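Local coordinates for peroxisomal fatty acid beta-oxidation multifunctional protein MFP2 (Arabidopsis thaliana, PDB 2WTB) that carries out hydration of long-chain enoyl-CoA and NAD-linked dehydrogenation of 3-hydroxyacyl-CoA in peroxisomal fatty acid beta-oxidation during seed germination, at residues 302-312 and 470-479; 386-397 and 415-426. All blocks are in the same frame, centred on the assembly; numbering follows the deposited sequence.

Interaction 1. Residues 302-312 and 470-479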
loop_
_atom_site.group_PDB
_atom_site.type_symbol
_atom_site.label_atom_id
_atom_site.label_comp_id
_atom_site.label_asym_id
_atom_site.label_seq_id
_atom_site.Cartn_x
_atom_site.Cartn_y
_atom_site.Cartn_z
ATOM N N VAL A 302 -6.764 -2.230 -23.238
ATOM C CA VAL A 302 -5.316 -2.384 -23.221
ATOM C C VAL A 302 -4.909 -3.733 -22.634
ATOM O O VAL A 302 -4.086 -4.446 -23.209
ATOM C CB VAL A 302 -4.634 -1.257 -22.417
ATOM C CG1 VAL A 302 -3.191 -1.622 -22.090
ATOM C CG2 VAL A 302 -4.699 0.053 -23.178
ATOM N N THR A 303 -5.492 -4.079 -21.488
ATOM C CA THR A 303 -5.121 -5.307 -20.790
ATOM C C THR A 303 -6.158 -6.420 -20.936
ATOM O O THR A 303 -6.047 -7.466 -20.298
ATOM C CB THR A 303 -4.863 -5.057 -19.294
ATOM O OG1 THR A 303 -6.063 -4.579 -18.670
ATOM C CG2 THR A 303 -3.748 -4.042 -19.111
ATOM N N ASP A 304 -7.160 -6.191 -21.777
ATOM C CA ASP A 304 -8.187 -7.197 -22.027
ATOM C C ASP A 304 -8.076 -7.797 -23.430
ATOM O O ASP A 304 -8.982 -8.495 -23.880
ATOM C CB ASP A 304 -9.580 -6.595 -21.826
ATOM C CG ASP A 304 -9.761 -5.279 -22.566
ATOM O OD1 ASP A 304 -8.805 -4.840 -23.242
ATOM O OD2 ASP A 304 -10.856 -4.679 -22.469
ATOM N N ARG A 305 -6.961 -7.527 -24.110
ATOM C CA ARG A 305 -6.790 -7.911 -25.512
ATOM C C ARG A 305 -6.171 -9.295 -25.698
ATOM O O ARG A 305 -6.158 -9.836 -26.806
ATOM C CB ARG A 305 -5.926 -6.883 -26.245
ATOM C CG ARG A 305 -6.619 -5.575 -26.568
ATOM C CD ARG A 305 -5.774 -4.759 -27.532
ATOM N NE ARG A 305 -6.302 -3.415 -27.735
ATOM C CZ ARG A 305 -5.661 -2.459 -28.396
ATOM N NH1 ARG A 305 -4.466 -2.704 -28.919
ATOM N NH2 ARG A 305 -6.210 -1.259 -28.533
ATOM N N GLY A 306 -5.645 -9.854 -24.618
ATOM C CA GLY A 306 -5.023 -11.162 -24.669
ATOM C C GLY A 306 -3.521 -11.075 -24.834
ATOM O O GLY A 306 -2.863 -12.078 -25.121
ATOM N N LEU A 307 -2.975 -9.877 -24.660
ATOM C CA LEU A 307 -1.532 -9.688 -24.755
ATOM C C LEU A 307 -0.823 -10.252 -23.528
ATOM O O LEU A 307 -1.447 -10.534 -22.506
ATOM C CB LEU A 307 -1.177 -8.210 -24.948
ATOM C CG LEU A 307 -1.876 -7.491 -26.109
ATOM C CD1 LEU A 307 -1.319 -6.089 -26.298
ATOM C CD2 LEU A 307 -1.751 -8.291 -27.392
ATOM N N VAL A 308 0.487 -10.417 -23.642
ATOM C CA VAL A 308 1.293 -10.972 -22.569
ATOM C C VAL A 308 2.583 -10.171 -22.467
ATOM O O VAL A 308 3.162 -9.788 -23.482
ATOM C CB VAL A 308 1.616 -12.462 -22.828
ATOM C CG1 VAL A 308 2.748 -12.937 -21.932
ATOM C CG2 VAL A 308 0.372 -13.321 -22.634
ATOM N N PRO A 309 3.031 -9.900 -21.234
ATOM C CA PRO A 309 4.240 -9.095 -21.043
ATOM C C PRO A 309 5.456 -9.744 -21.694
ATOM O O PRO A 309 5.642 -10.955 -21.575
ATOM C CB PRO A 309 4.411 -9.080 -19.521
ATOM C CG PRO A 309 3.061 -9.391 -18.975
ATOM C CD PRO A 309 2.435 -10.323 -19.956
ATOM N N ARG A 310 6.265 -8.943 -22.379
ATOM C CA ARG A 310 7.535 -9.415 -22.912
ATOM C C ARG A 310 8.576 -9.484 -21.802
ATOM O O ARG A 310 8.468 -8.790 -20.789
ATOM C CB ARG A 310 8.029 -8.490 -24.029
ATOM C CG ARG A 310 7.279 -8.637 -25.341
ATOM C CD ARG A 310 7.836 -7.705 -26.408
ATOM N NE ARG A 310 7.432 -6.317 -26.197
ATOM C CZ ARG A 310 7.824 -5.299 -26.957
ATOM N NH1 ARG A 310 8.640 -5.507 -27.983
ATOM N NH2 ARG A 310 7.403 -4.071 -26.691
ATOM N N LYS A 311 9.585 -10.326 -21.989
ATOM C CA LYS A 311 10.666 -10.419 -21.020
ATOM C C LYS A 311 11.722 -9.358 -21.308
ATOM O O LYS A 311 12.380 -9.384 -22.348
ATOM C CB LYS A 311 11.288 -11.817 -21.033
ATOM C CG LYS A 311 12.309 -12.050 -19.929
ATOM C CD LYS A 311 11.675 -11.907 -18.554
ATOM C CE LYS A 311 12.707 -12.055 -17.445
ATOM N NZ LYS A 311 13.742 -10.985 -17.491
ATOM N N ILE A 312 11.867 -8.415 -20.383
ATOM C CA ILE A 312 12.887 -7.379 -20.491
ATOM C C ILE A 312 14.173 -7.840 -19.806
ATOM O O ILE A 312 14.212 -8.018 -18.589
ATOM C CB ILE A 312 12.401 -6.048 -19.880
ATOM C CG1 ILE A 312 11.265 -5.470 -20.726
ATOM C CG2 ILE A 312 13.546 -5.049 -19.765
ATOM C CD1 ILE A 312 10.739 -4.153 -20.215
ATOM N N ALA A 470 -0.580 -0.752 -26.919
ATOM C CA ALA A 470 -1.036 -1.527 -25.775
ATOM C C ALA A 470 0.045 -2.473 -25.266
ATOM O O ALA A 470 0.216 -2.637 -24.057
ATOM C CB ALA A 470 -2.293 -2.303 -26.129
ATOM N N GLN A 471 0.773 -3.089 -26.191
ATOM C CA GLN A 471 1.787 -4.075 -25.828
ATOM C C GLN A 471 2.918 -3.466 -25.004
ATOM O O GLN A 471 3.486 -4.130 -24.138
ATOM C CB GLN A 471 2.349 -4.761 -27.075
ATOM C CG GLN A 471 3.522 -5.692 -26.798
ATOM C CD GLN A 471 3.119 -6.933 -26.029
ATOM O OE1 GLN A 471 2.195 -7.651 -26.419
ATOM N NE2 GLN A 471 3.818 -7.199 -24.933
ATOM N N VAL A 472 3.245 -2.207 -25.275
ATOM C CA VAL A 472 4.270 -1.512 -24.503
ATOM C C VAL A 472 3.767 -1.221 -23.088
ATOM O O VAL A 472 4.511 -1.345 -22.113
ATOM C CB VAL A 472 4.718 -0.204 -25.186
ATOM C CG1 VAL A 472 5.631 0.598 -24.266
ATOM C CG2 VAL A 472 5.426 -0.508 -26.494
ATOM N N ILE A 473 2.498 -0.842 -22.984
ATOM C CA ILE A 473 1.885 -0.578 -21.688
ATOM C C ILE A 473 1.822 -1.853 -20.854
ATOM O O ILE A 473 2.173 -1.851 -19.676
ATOM C CB ILE A 473 0.473 0.007 -21.847
ATOM C CG1 ILE A 473 0.550 1.423 -22.422
ATOM C CG2 ILE A 473 -0.251 0.013 -20.516
ATOM C CD1 ILE A 473 -0.792 2.006 -22.792
ATOM N N VAL A 474 1.376 -2.940 -21.473
ATOM C CA VAL A 474 1.336 -4.236 -20.810
ATOM C C VAL A 474 2.729 -4.638 -20.334
ATOM O O VAL A 474 2.881 -5.242 -19.271
ATOM C CB VAL A 474 0.761 -5.324 -21.742
ATOM C CG1 VAL A 474 1.190 -6.715 -21.288
ATOM C CG2 VAL A 474 -0.756 -5.211 -21.818
ATOM N N ASP A 475 3.744 -4.293 -21.119
ATOM C CA ASP A 475 5.125 -4.581 -20.750
ATOM C C ASP A 475 5.529 -3.809 -19.501
ATOM O O ASP A 475 5.960 -4.391 -18.508
ATOM C CB ASP A 475 6.072 -4.237 -21.901
ATOM C CG ASP A 475 5.993 -5.234 -23.041
ATOM O OD1 ASP A 475 5.540 -6.374 -22.808
ATOM O OD2 ASP A 475 6.385 -4.878 -24.172
ATOM N N LEU A 476 5.382 -2.491 -19.564
ATOM C CA LEU A 476 5.761 -1.610 -18.467
ATOM C C LEU A 476 4.935 -1.910 -17.222
ATOM O O LEU A 476 5.458 -1.958 -16.111
ATOM C CB LEU A 476 5.574 -0.153 -18.891
ATOM C CG LEU A 476 6.496 0.867 -18.235
ATOM C CD1 LEU A 476 7.812 0.217 -17.869
ATOM C CD2 LEU A 476 6.712 2.040 -19.169
ATOM N N LEU A 477 3.639 -2.121 -17.425
ATOM C CA LEU A 477 2.729 -2.489 -16.351
ATOM C C LEU A 477 3.283 -3.677 -15.571
ATOM O O LEU A 477 3.112 -3.772 -14.355
ATOM C CB LEU A 477 1.358 -2.833 -16.933
ATOM C CG LEU A 477 0.109 -2.625 -16.078
ATOM C CD1 LEU A 477 0.186 -1.318 -15.307
ATOM C CD2 LEU A 477 -1.129 -2.657 -16.962
ATOM N N ASP A 478 3.959 -4.576 -16.279
ATOM C CA ASP A 478 4.505 -5.783 -15.671
ATOM C C ASP A 478 5.839 -5.515 -14.985
ATOM O O ASP A 478 6.135 -6.095 -13.939
ATOM C CB ASP A 478 4.678 -6.878 -16.721
ATOM C CG ASP A 478 4.756 -8.258 -16.109
ATOM O OD1 ASP A 478 3.805 -8.641 -15.395
ATOM O OD2 ASP A 478 5.763 -8.960 -16.345
ATOM N N VAL A 479 6.647 -4.647 -15.585
ATOM C CA VAL A 479 7.921 -4.264 -14.993
ATOM C C VAL A 479 7.695 -3.567 -13.657
ATOM O O VAL A 479 8.412 -3.809 -12.686
ATOM C CB VAL A 479 8.723 -3.335 -15.924
ATOM C CG1 VAL A 479 9.781 -2.579 -15.138
ATOM C CG2 VAL A 479 9.357 -4.136 -17.044
#
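Arg310 and Asp475 make the polar centre of this contact, in which the loop 302-312 runs across the first turns of helix 470-482. The backbone N of Arg310 donates to Asp475 OD1 over 2.7 Å in an almost straight bond (179° at the hydrogen), while the guanidinium turns back to the other oxygen: NE lies 2.7 Å from Asp475 OD2 on its syn side and NH2 of Arg310 also donates there, a side-on salt bridge. A bend at chi3 (-75°) folds the arginine chain back far enough for this. The amide of Gln471 adds a third grip. Its NE2 donates to Val308 O at 3.0 Å and to Asp475 OD1, reaching that oxygen from the face opposite to Arg310 N. Asp475 is buried, and each of its oxygens accepts two bonds.

Beside this network the packing is close and largely apolar. CG1 of Val474 lies 3.7 Å from the backbone N of Pro309, and the proline ring crosses the carboxylate-bearing side chain of Asp478 at about a right angle, its CB 3.5 Å from Asp478 OD2. Val302, with CG1 anti to the backbone N (chi1 165°), meets Ile473 CG2 at 3.7 Å, and at the other end of the loop Ile312 CD1 touches Val479 CG2.

The solvent side is looser. Arg305 is exposed and lays one guanidinium face over Ala470 CB, with NH1 3.6 Å from that methyl, whereas Val308 turns its side chain away from the helix and gives mainly its carbonyl.

The loop leads on into strand 315-318 of the NAD-binding domain along a helix of that same domain. Two donors from Arg310's side chain, its backbone N and the Gln471 amide all converge on one carboxylate, which would probably favour the ionised form of Asp475.

Interaction 2. Residues 386-397 and 415-426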
loop_
_atom_site.group_PDB
_atom_site.type_symbol
_atom_site.label_atom_id
_atom_site.label_comp_id
_atom_site.label_asym_id
_atom_site.label_seq_id
_atom_site.Cartn_x
_atom_site.Cartn_y
_atom_site.Cartn_z
ATOM N N TYR A 386 26.718 4.930 -27.006
ATOM C CA TYR A 386 25.418 4.367 -27.357
ATOM C C TYR A 386 25.528 2.962 -27.943
ATOM O O TYR A 386 24.532 2.249 -28.042
ATOM C CB TYR A 386 24.690 5.270 -28.354
ATOM C CG TYR A 386 23.953 6.435 -27.732
ATOM C CD1 TYR A 386 22.920 6.225 -26.829
ATOM C CD2 TYR A 386 24.273 7.742 -28.071
ATOM C CE1 TYR A 386 22.237 7.287 -26.266
ATOM C CE2 TYR A 386 23.596 8.810 -27.515
ATOM C CZ TYR A 386 22.578 8.577 -26.615
ATOM O OH TYR A 386 21.904 9.641 -26.060
ATOM N N GLU A 387 26.734 2.571 -28.337
ATOM C CA GLU A 387 26.940 1.270 -28.974
ATOM C C GLU A 387 26.549 0.109 -28.065
ATOM O O GLU A 387 26.413 -1.028 -28.517
ATOM C CB GLU A 387 28.390 1.117 -29.438
ATOM C CG GLU A 387 28.739 1.965 -30.649
ATOM C CD GLU A 387 27.863 1.655 -31.850
ATOM O OE1 GLU A 387 27.650 2.562 -32.681
ATOM O OE2 GLU A 387 27.383 0.506 -31.961
ATOM N N SER A 388 26.368 0.402 -26.782
ATOM C CA SER A 388 25.963 -0.612 -25.818
ATOM C C SER A 388 24.444 -0.674 -25.694
ATOM O O SER A 388 23.910 -1.323 -24.795
ATOM C CB SER A 388 26.603 -0.335 -24.457
ATOM O OG SER A 388 26.523 1.041 -24.129
ATOM N N PHE A 389 23.755 0.004 -26.606
ATOM C CA PHE A 389 22.296 0.030 -26.614
ATOM C C PHE A 389 21.736 -0.939 -27.649
ATOM O O PHE A 389 20.524 -1.111 -27.763
ATOM C CB PHE A 389 21.787 1.444 -26.903
ATOM C CG PHE A 389 21.910 2.383 -25.739
ATOM C CD1 PHE A 389 23.117 2.541 -25.080
ATOM C CD2 PHE A 389 20.820 3.121 -25.314
ATOM C CE1 PHE A 389 23.231 3.408 -24.011
ATOM C CE2 PHE A 389 20.929 3.990 -24.250
ATOM C CZ PHE A 389 22.135 4.134 -23.596
ATOM N N ARG A 390 22.631 -1.570 -28.402
ATOM C CA ARG A 390 22.234 -2.507 -29.445
ATOM C C ARG A 390 21.587 -3.756 -28.856
ATOM O O ARG A 390 21.131 -4.633 -29.586
ATOM C CB ARG A 390 23.448 -2.907 -30.282
ATOM C CG ARG A 390 24.208 -1.734 -30.874
ATOM C CD ARG A 390 23.365 -0.998 -31.898
ATOM N NE ARG A 390 24.148 -0.009 -32.633
ATOM C CZ ARG A 390 23.691 0.680 -33.674
ATOM N NH1 ARG A 390 22.452 0.488 -34.107
ATOM N NH2 ARG A 390 24.474 1.558 -34.282
ATOM N N ASP A 391 21.546 -3.827 -27.530
ATOM C CA ASP A 391 21.079 -5.025 -26.849
ATOM C C ASP A 391 19.980 -4.709 -25.836
ATOM O O ASP A 391 19.409 -5.614 -25.228
ATOM C CB ASP A 391 22.257 -5.707 -26.148
ATOM C CG ASP A 391 21.946 -7.128 -25.730
ATOM O OD1 ASP A 391 21.050 -7.748 -26.340
ATOM O OD2 ASP A 391 22.604 -7.629 -24.793
ATOM N N VAL A 392 19.683 -3.425 -25.664
ATOM C CA VAL A 392 18.748 -2.988 -24.630
ATOM C C VAL A 392 17.288 -3.232 -25.008
ATOM O O VAL A 392 16.879 -2.980 -26.140
ATOM C CB VAL A 392 18.938 -1.497 -24.291
ATOM C CG1 VAL A 392 18.113 -1.126 -23.072
ATOM C CG2 VAL A 392 20.405 -1.196 -24.047
ATOM N N ASP A 393 16.511 -3.719 -24.044
ATOM C CA ASP A 393 15.099 -4.026 -24.262
ATOM C C ASP A 393 14.183 -2.878 -23.843
ATOM O O ASP A 393 13.024 -2.820 -24.255
ATOM C CB ASP A 393 14.709 -5.303 -23.515
ATOM C CG ASP A 393 15.375 -6.539 -24.088
ATOM O OD1 ASP A 393 15.873 -6.470 -25.233
ATOM O OD2 ASP A 393 15.398 -7.580 -23.397
ATOM N N MET A 394 14.706 -1.972 -23.022
ATOM C CA MET A 394 13.948 -0.806 -22.579
ATOM C C MET A 394 14.849 0.330 -22.113
ATOM O O MET A 394 15.803 0.114 -21.368
ATOM C CB MET A 394 12.985 -1.170 -21.451
ATOM C CG MET A 394 12.327 0.048 -20.827
ATOM S SD MET A 394 11.269 -0.336 -19.426
ATOM C CE MET A 394 10.698 1.306 -19.002
ATOM N N VAL A 395 14.525 1.544 -22.544
ATOM C CA VAL A 395 15.285 2.724 -22.159
ATOM C C VAL A 395 14.423 3.689 -21.355
ATOM O O VAL A 395 13.256 3.915 -21.680
ATOM C CB VAL A 395 15.824 3.469 -23.392
ATOM C CG1 VAL A 395 16.475 4.781 -22.973
ATOM C CG2 VAL A 395 16.803 2.597 -24.157
ATOM N N ILE A 396 15.004 4.249 -20.297
ATOM C CA ILE A 396 14.340 5.278 -19.512
ATOM C C ILE A 396 15.221 6.518 -19.440
ATOM O O ILE A 396 16.316 6.483 -18.880
ATOM C CB ILE A 396 14.035 4.798 -18.081
ATOM C CG1 ILE A 396 13.189 3.524 -18.110
ATOM C CG2 ILE A 396 13.331 5.894 -17.291
ATOM C CD1 ILE A 396 12.825 3.000 -16.731
ATOM N N GLU A 397 14.742 7.612 -20.019
ATOM C CA GLU A 397 15.491 8.861 -20.015
ATOM C C GLU A 397 15.115 9.724 -18.813
ATOM O O GLU A 397 13.941 10.023 -18.596
ATOM C CB GLU A 397 15.263 9.621 -21.324
ATOM C CG GLU A 397 15.656 11.085 -21.275
ATOM C CD GLU A 397 14.534 11.966 -20.769
ATOM O OE1 GLU A 397 13.388 11.787 -21.234
ATOM O OE2 GLU A 397 14.798 12.838 -19.912
ATOM N N LYS A 415 17.853 5.500 -33.076
ATOM C CA LYS A 415 18.939 5.146 -33.980
ATOM C C LYS A 415 19.737 3.934 -33.499
ATOM O O LYS A 415 19.901 2.962 -34.235
ATOM C CB LYS A 415 19.875 6.338 -34.188
ATOM C CG LYS A 415 21.010 6.068 -35.165
ATOM C CD LYS A 415 21.978 7.238 -35.238
ATOM C CE LYS A 415 21.297 8.494 -35.755
ATOM N NZ LYS A 415 22.235 9.651 -35.792
ATOM N N TYR A 416 20.223 3.997 -32.262
ATOM C CA TYR A 416 21.128 2.974 -31.737
ATOM C C TYR A 416 20.420 1.798 -31.062
ATOM O O TYR A 416 21.051 0.789 -30.743
ATOM C CB TYR A 416 22.137 3.599 -30.767
ATOM C CG TYR A 416 22.987 4.690 -31.381
ATOM C CD1 TYR A 416 24.130 4.381 -32.104
ATOM C CD2 TYR A 416 22.644 6.028 -31.235
ATOM C CE1 TYR A 416 24.911 5.375 -32.667
ATOM C CE2 TYR A 416 23.418 7.028 -31.795
ATOM C CZ TYR A 416 24.549 6.697 -32.509
ATOM O OH TYR A 416 25.321 7.690 -33.069
ATOM N N CYS A 417 19.115 1.925 -30.844
ATOM C CA CYS A 417 18.356 0.879 -30.163
ATOM C C CYS A 417 17.748 -0.128 -31.131
ATOM O O CYS A 417 17.589 0.159 -32.318
ATOM C CB CYS A 417 17.248 1.490 -29.300
ATOM S SG CYS A 417 17.812 2.193 -27.741
ATOM N N PRO A 418 17.419 -1.324 -30.620
ATOM C CA PRO A 418 16.669 -2.337 -31.371
ATOM C C PRO A 418 15.255 -1.846 -31.675
ATOM O O PRO A 418 14.743 -0.981 -30.962
ATOM C CB PRO A 418 16.618 -3.524 -30.404
ATOM C CG PRO A 418 17.763 -3.309 -29.468
ATOM C CD PRO A 418 17.876 -1.828 -29.315
ATOM N N GLN A 419 14.636 -2.400 -32.712
ATOM C CA GLN A 419 13.332 -1.929 -33.173
ATOM C C GLN A 419 12.206 -2.204 -32.178
ATOM O O GLN A 419 11.141 -1.591 -32.252
ATOM C CB GLN A 419 12.991 -2.552 -34.530
ATOM C CG GLN A 419 14.137 -2.523 -35.529
ATOM C CD GLN A 419 14.729 -1.137 -35.700
ATOM O OE1 GLN A 419 14.112 -0.136 -35.337
ATOM N NE2 GLN A 419 15.933 -1.074 -36.260
ATOM N N HIS A 420 12.448 -3.125 -31.253
ATOM C CA HIS A 420 11.438 -3.529 -30.283
ATOM C C HIS A 420 11.605 -2.785 -28.963
ATOM O O HIS A 420 10.721 -2.812 -28.106
ATOM C CB HIS A 420 11.541 -5.031 -30.025
ATOM C CG HIS A 420 12.795 -5.434 -29.315
ATOM N ND1 HIS A 420 13.991 -5.636 -29.971
ATOM C CD2 HIS A 420 13.042 -5.668 -28.005
ATOM C CE1 HIS A 420 14.918 -5.981 -29.097
ATOM N NE2 HIS A 420 14.369 -6.007 -27.896
ATOM N N CYS A 421 12.747 -2.125 -28.805
ATOM C CA CYS A 421 13.099 -1.476 -27.545
ATOM C C CYS A 421 12.103 -0.392 -27.142
ATOM O O CYS A 421 11.708 0.438 -27.963
ATOM C CB CYS A 421 14.504 -0.885 -27.634
ATOM S SG CYS A 421 15.101 -0.183 -26.097
ATOM N N ILE A 422 11.704 -0.404 -25.874
ATOM C CA ILE A 422 10.761 0.584 -25.356
ATOM C C ILE A 422 11.445 1.927 -25.110
ATOM O O ILE A 422 12.496 1.991 -24.473
ATOM C CB ILE A 422 10.090 0.097 -24.058
ATOM C CG1 ILE A 422 9.207 -1.117 -24.347
ATOM C CG2 ILE A 422 9.274 1.214 -23.429
ATOM C CD1 ILE A 422 8.631 -1.762 -23.114
ATOM N N LEU A 423 10.847 2.995 -25.629
ATOM C CA LEU A 423 11.412 4.333 -25.498
ATOM C C LEU A 423 10.687 5.133 -24.418
ATOM O O LEU A 423 9.892 6.026 -24.713
ATOM C CB LEU A 423 11.362 5.069 -26.840
ATOM C CG LEU A 423 12.494 4.785 -27.835
ATOM C CD1 LEU A 423 13.016 3.360 -27.712
ATOM C CD2 LEU A 423 12.051 5.079 -29.264
ATOM N N ALA A 424 10.975 4.805 -23.163
ATOM C CA ALA A 424 10.283 5.408 -22.034
ATOM C C ALA A 424 11.006 6.646 -21.512
ATOM O O ALA A 424 12.232 6.742 -21.589
ATOM C CB ALA A 424 10.104 4.386 -20.921
ATOM N N SER A 425 10.235 7.588 -20.978
ATOM C CA SER A 425 10.794 8.810 -20.412
ATOM C C SER A 425 10.269 9.082 -19.009
ATOM O O SER A 425 9.096 8.855 -18.715
ATOM C CB SER A 425 10.498 10.009 -21.311
ATOM O OG SER A 425 10.758 11.221 -20.628
ATOM N N ASN A 426 11.155 9.576 -18.151
ATOM C CA ASN A 426 10.809 9.927 -16.782
ATOM C C ASN A 426 10.419 11.403 -16.679
ATOM O O ASN A 426 10.333 11.965 -15.586
ATOM C CB ASN A 426 11.987 9.607 -15.855
ATOM C CG ASN A 426 11.764 10.079 -14.430
ATOM O OD1 ASN A 426 10.794 9.692 -13.778
ATOM N ND2 ASN A 426 12.668 10.917 -13.938
#
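Tyr386 sets its CB over one face of the Tyr416 ring, 3.7 Å from the centroid and 21° off the normal, a CH-pi contact; the two rings lie nearly parallel (8°) but are slid so far apart that they barely overlap. NH2 of Arg390 comes within 3.6 Å of Tyr416 CD1, and a weak salt bridge to Glu387 helps to place the guanidinium. Further in, Val395 CG2 touches both Cys417 SG, at 3.7 Å, and Cys421 SG. The Cys417 sulfur also lies at the edge of the Phe389 ring, one face of which is covered by Tyr386 CD1.

These contacts lie on and beside two neighbouring parallel strands, 394-397 and 422-425, joined through helix 403-416 as a beta-alpha-beta crossover of the Rossmann-type domain. Val395 N donates to Ile422 O over 2.8 Å, and Ala424 N returns to Val395 O. Met394 and Ala424 share a sheet face, where the extended methionine chain (chi3 -180°) brings CE to 3.7 Å from Ala424 CB.

Polar side chains meet at both ends of the strand pair. Ser425 OG donates to Glu397 OE1 at 2.8 Å, and Lys406 and the backbone N of Val399 hold the other carboxylate oxygen. Before the strands, His420 NE2 donates to Asp393 OD1 at 3.1 Å, from above the carboxylate plane, while Asp393 OD2 accepts from Lys313 N.

In the fold
The centres of the two contacts lie about 17 Å apart on the same side of the chain's centre. Along the sequence, interaction 2 is nested inside the loop that interaction 1 closes: 302-312 leads into strand 315-318, the neighbour of 394-397 in the eight-stranded sheet, and 470-482 is the helix between strands 459-464 and 486-491. They touch directly, Leu476 CD1 lying 3.3 Å from Met394 CE and Asp475 CB 3.8 Å from Ile422 CD1, so helix 470-482 packs on the sheet face that carries Met394 and Ile422. A weak hydrogen bond from Arg310 NH1 to His420 O adds a polar tie. The incoming loop is thereby joined to the core of the NAD-binding domain.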